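Local coordinates for protein her-1 (Caenorhabditis elegans, PDB 1SZH) that dictates male development in the nematode and inhibits the function of tra-2a, probably as a secreted signal acting directly in sex determination, at residues T35-R38 with C39-R43. The protein carries 2 engineered substitutions. Residues are numbered along the deposited sequence; the frame is centred on the assembly and turned at random.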
ATOM      1  N   THR A  35      -6.372  -7.441  -1.078  1.00 14.25           N
ATOM      2  CA  THR A  35      -7.051  -6.185  -1.409  1.00 13.23           C
ATOM      3  C   THR A  35      -7.056  -5.243  -0.204  1.00 16.07           C
ATOM      4  O   THR A  35      -6.674  -5.624   0.912  1.00 15.81           O
ATOM      5  CB  THR A  35      -8.522  -6.450  -1.822  1.00 19.82           C
ATOM      6  OG1 THR A  35      -9.230  -7.068  -0.731  1.00 23.15           O
ATOM      7  CG2 THR A  35      -8.561  -7.364  -3.021  1.00 20.82           C
ATOM      8  N   PRO A  36      -7.491  -3.989  -0.411  1.00 16.22           N
ATOM      9  CA  PRO A  36      -7.538  -3.033   0.696  1.00 15.02           C
ATOM     10  C   PRO A  36      -8.609  -3.413   1.705  1.00 16.10           C
ATOM     11  O   PRO A  36      -9.548  -4.161   1.408  1.00 18.71           O
ATOM     12  CB  PRO A  36      -7.885  -1.710   0.016  1.00 19.65           C
ATOM     13  CG  PRO A  36      -7.324  -1.872  -1.369  1.00 18.37           C
ATOM     14  CD  PRO A  36      -7.655  -3.312  -1.711  1.00 16.12           C
ATOM     15  N   ILE A  37      -8.486  -2.862   2.905  1.00 17.06           N
ATOM     16  CA  ILE A  37      -9.462  -3.107   3.956  1.00 17.47           C
ATOM     17  C   ILE A  37     -10.713  -2.231   3.751  1.00 27.05           C
ATOM     18  O   ILE A  37     -10.617  -1.006   3.650  1.00 24.67           O
ATOM     19  CB  ILE A  37      -8.891  -2.739   5.348  1.00 18.91           C
ATOM     20  CG1 ILE A  37      -7.666  -3.593   5.666  1.00 24.12           C
ATOM     21  CG2 ILE A  37      -9.983  -2.906   6.418  1.00 19.86           C
ATOM     22  CD1 ILE A  37      -6.763  -3.012   6.765  1.00 19.85           C
ATOM     23  N   ARG A  38     -11.882  -2.848   3.674  1.00 25.84           N
ATOM     24  CA  ARG A  38     -13.121  -2.076   3.577  1.00 30.80           C
ATOM     25  C   ARG A  38     -13.827  -2.532   4.856  1.00 25.98           C
ATOM     26  O   ARG A  38     -13.685  -1.912   5.923  1.00 33.64           O
ATOM     27  CB  ARG A  38     -13.859  -2.445   2.288  1.00 36.27           C
ATOM     28  CG  ARG A  38     -13.068  -1.955   1.061  1.00 46.25           C
ATOM     29  CD  ARG A  38     -13.817  -2.064  -0.263  1.00 60.04           C
ATOM     30  NE  ARG A  38     -13.030  -1.478  -1.351  1.00 63.98           N
ATOM     31  CZ  ARG A  38     -13.394  -1.460  -2.632  1.00 67.56           C
ATOM     32  NH1 ARG A  38     -14.549  -1.997  -3.012  1.00 61.90           N
ATOM     33  NH2 ARG A  38     -12.596  -0.902  -3.539  1.00 66.33           N
ATOM     34  N   CYS A  39     -14.577  -3.608   4.760  1.00 24.44           N
ATOM     35  CA  CYS A  39     -15.172  -4.206   5.925  1.00 20.40           C
ATOM     36  C   CYS A  39     -16.148  -3.425   6.790  1.00 21.24           C
ATOM     37  O   CYS A  39     -16.364  -3.788   7.947  1.00 25.00           O
ATOM     38  CB  CYS A  39     -14.022  -4.756   6.782  1.00 21.74           C
ATOM     39  SG  CYS A  39     -12.953  -5.866   5.830  1.00 24.40           S
ATOM     40  N   GLY A  40     -16.717  -2.358   6.258  1.00 23.25           N
ATOM     41  CA  GLY A  40     -17.694  -1.630   7.042  1.00 26.22           C
ATOM     42  C   GLY A  40     -17.118  -0.742   8.116  1.00 30.75           C
ATOM     43  O   GLY A  40     -17.808  -0.379   9.068  1.00 28.66           O
ATOM     44  N   TYR A  41     -15.846  -0.403   7.979  1.00 27.26           N
ATOM     45  CA  TYR A  41     -15.215   0.493   8.937  1.00 33.68           C
ATOM     46  C   TYR A  41     -15.543   1.876   8.354  1.00 38.95           C
ATOM     47  O   TYR A  41     -14.709   2.495   7.689  1.00 41.94           O
ATOM     48  CB  TYR A  41     -13.696   0.221   8.989  1.00 25.11           C
ATOM     49  CG  TYR A  41     -13.278  -0.928   9.903  1.00 25.01           C
ATOM     50  CD1 TYR A  41     -12.676  -2.094   9.391  1.00 20.94           C
ATOM     51  CD2 TYR A  41     -13.489  -0.858  11.278  1.00 26.04           C
ATOM     52  CE1 TYR A  41     -12.296  -3.152  10.231  1.00 26.06           C
ATOM     53  CE2 TYR A  41     -13.112  -1.908  12.129  1.00 29.76           C
ATOM     54  CZ  TYR A  41     -12.525  -3.052  11.606  1.00 23.02           C
ATOM     55  OH  TYR A  41     -12.210  -4.094  12.459  1.00 23.95           O
ATOM     56  N   ASP A  42     -16.784   2.328   8.595  1.00 42.37           N
ATOM     57  CA  ASP A  42     -17.303   3.601   8.077  1.00 44.88           C
ATOM     58  C   ASP A  42     -17.364   4.771   9.056  1.00 47.60           C
ATOM     59  O   ASP A  42     -17.016   5.900   8.703  1.00 52.58           O
ATOM     60  CB  ASP A  42     -18.720   3.399   7.512  1.00 47.73           C
ATOM     61  CG  ASP A  42     -18.782   2.339   6.427  1.00 50.05           C
ATOM     62  OD1 ASP A  42     -18.004   2.433   5.452  1.00 52.97           O
ATOM     63  OD2 ASP A  42     -19.622   1.417   6.543  1.00 46.38           O
ATOM     64  N   ARG A  43     -17.827   4.515  10.277  1.00 47.61           N
ATOM     65  CA  ARG A  43     -17.944   5.583  11.265  1.00 52.24           C
ATOM     66  C   ARG A  43     -16.657   6.377  11.451  1.00 50.90           C
ATOM     67  O   ARG A  43     -16.686   7.604  11.480  1.00 55.22           O
ATOM     68  CB  ARG A  43     -18.397   5.030  12.619  1.00 55.51           C
ATOM     69  CG  ARG A  43     -18.671   6.129  13.632  1.00 62.93           C
ATOM     70  CD  ARG A  43     -19.091   5.580  14.977  1.00 67.38           C
ATOM     71  NE  ARG A  43     -20.473   5.918  15.301  1.00 72.82           N
ATOM     72  CZ  ARG A  43     -21.052   5.660  16.470  1.00 75.24           C
ATOM     73  NH1 ARG A  43     -20.359   5.058  17.434  1.00 73.38           N
ATOM     74  NH2 ARG A  43     -22.320   5.996  16.677  1.00 73.31           N
TER
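Tyr41, the last residue of a tight turn, brings its ring edge to the carbonyl of Arg38 and meets Ile37. Its CB lies 3.7 Å from Arg38 O. CG is anti to the carbonyl carbon of Tyr41 (chi1 -84°), which sends the ring back past this oxygen. CD1 comes nearest, 3.6 Å from Arg38 O, and the oxygen faces the rim of the ring, roughly level with it. The same CD1 touches CG2 of Ile37 at 4.1 Å; the methyl approaches the ring obliquely. At the far end, OH is hydrogen-bonded to the backbone N of Thr20. Arg23 makes a cation-pi contact with the ring. This side chain is buried, although the loop lies at the surface.

The backbone from Arg38 to Tyr41 is a type I' beta turn. Cys39 and Gly40 hold its two central positions, both with positive phi. Glycine, with no CB, takes the second of them (phi 77°) without strain. The turn is closed by a weak bond from Tyr41 N to Arg38 O, 3.3 Å long but fairly straight at 163°. Tyr41 is then the centre of an inverse gamma turn, with a weak bond from Asp42 N to Gly40 O.

Ile37 CG2 also lies 4.2 Å from Cys39 SG. That sulfur forms the disulfide with Cys26, which ties the turn to helix 24-33. Ile37 itself packs on Val51, Tyr52 and Leu55 of helix 47-59.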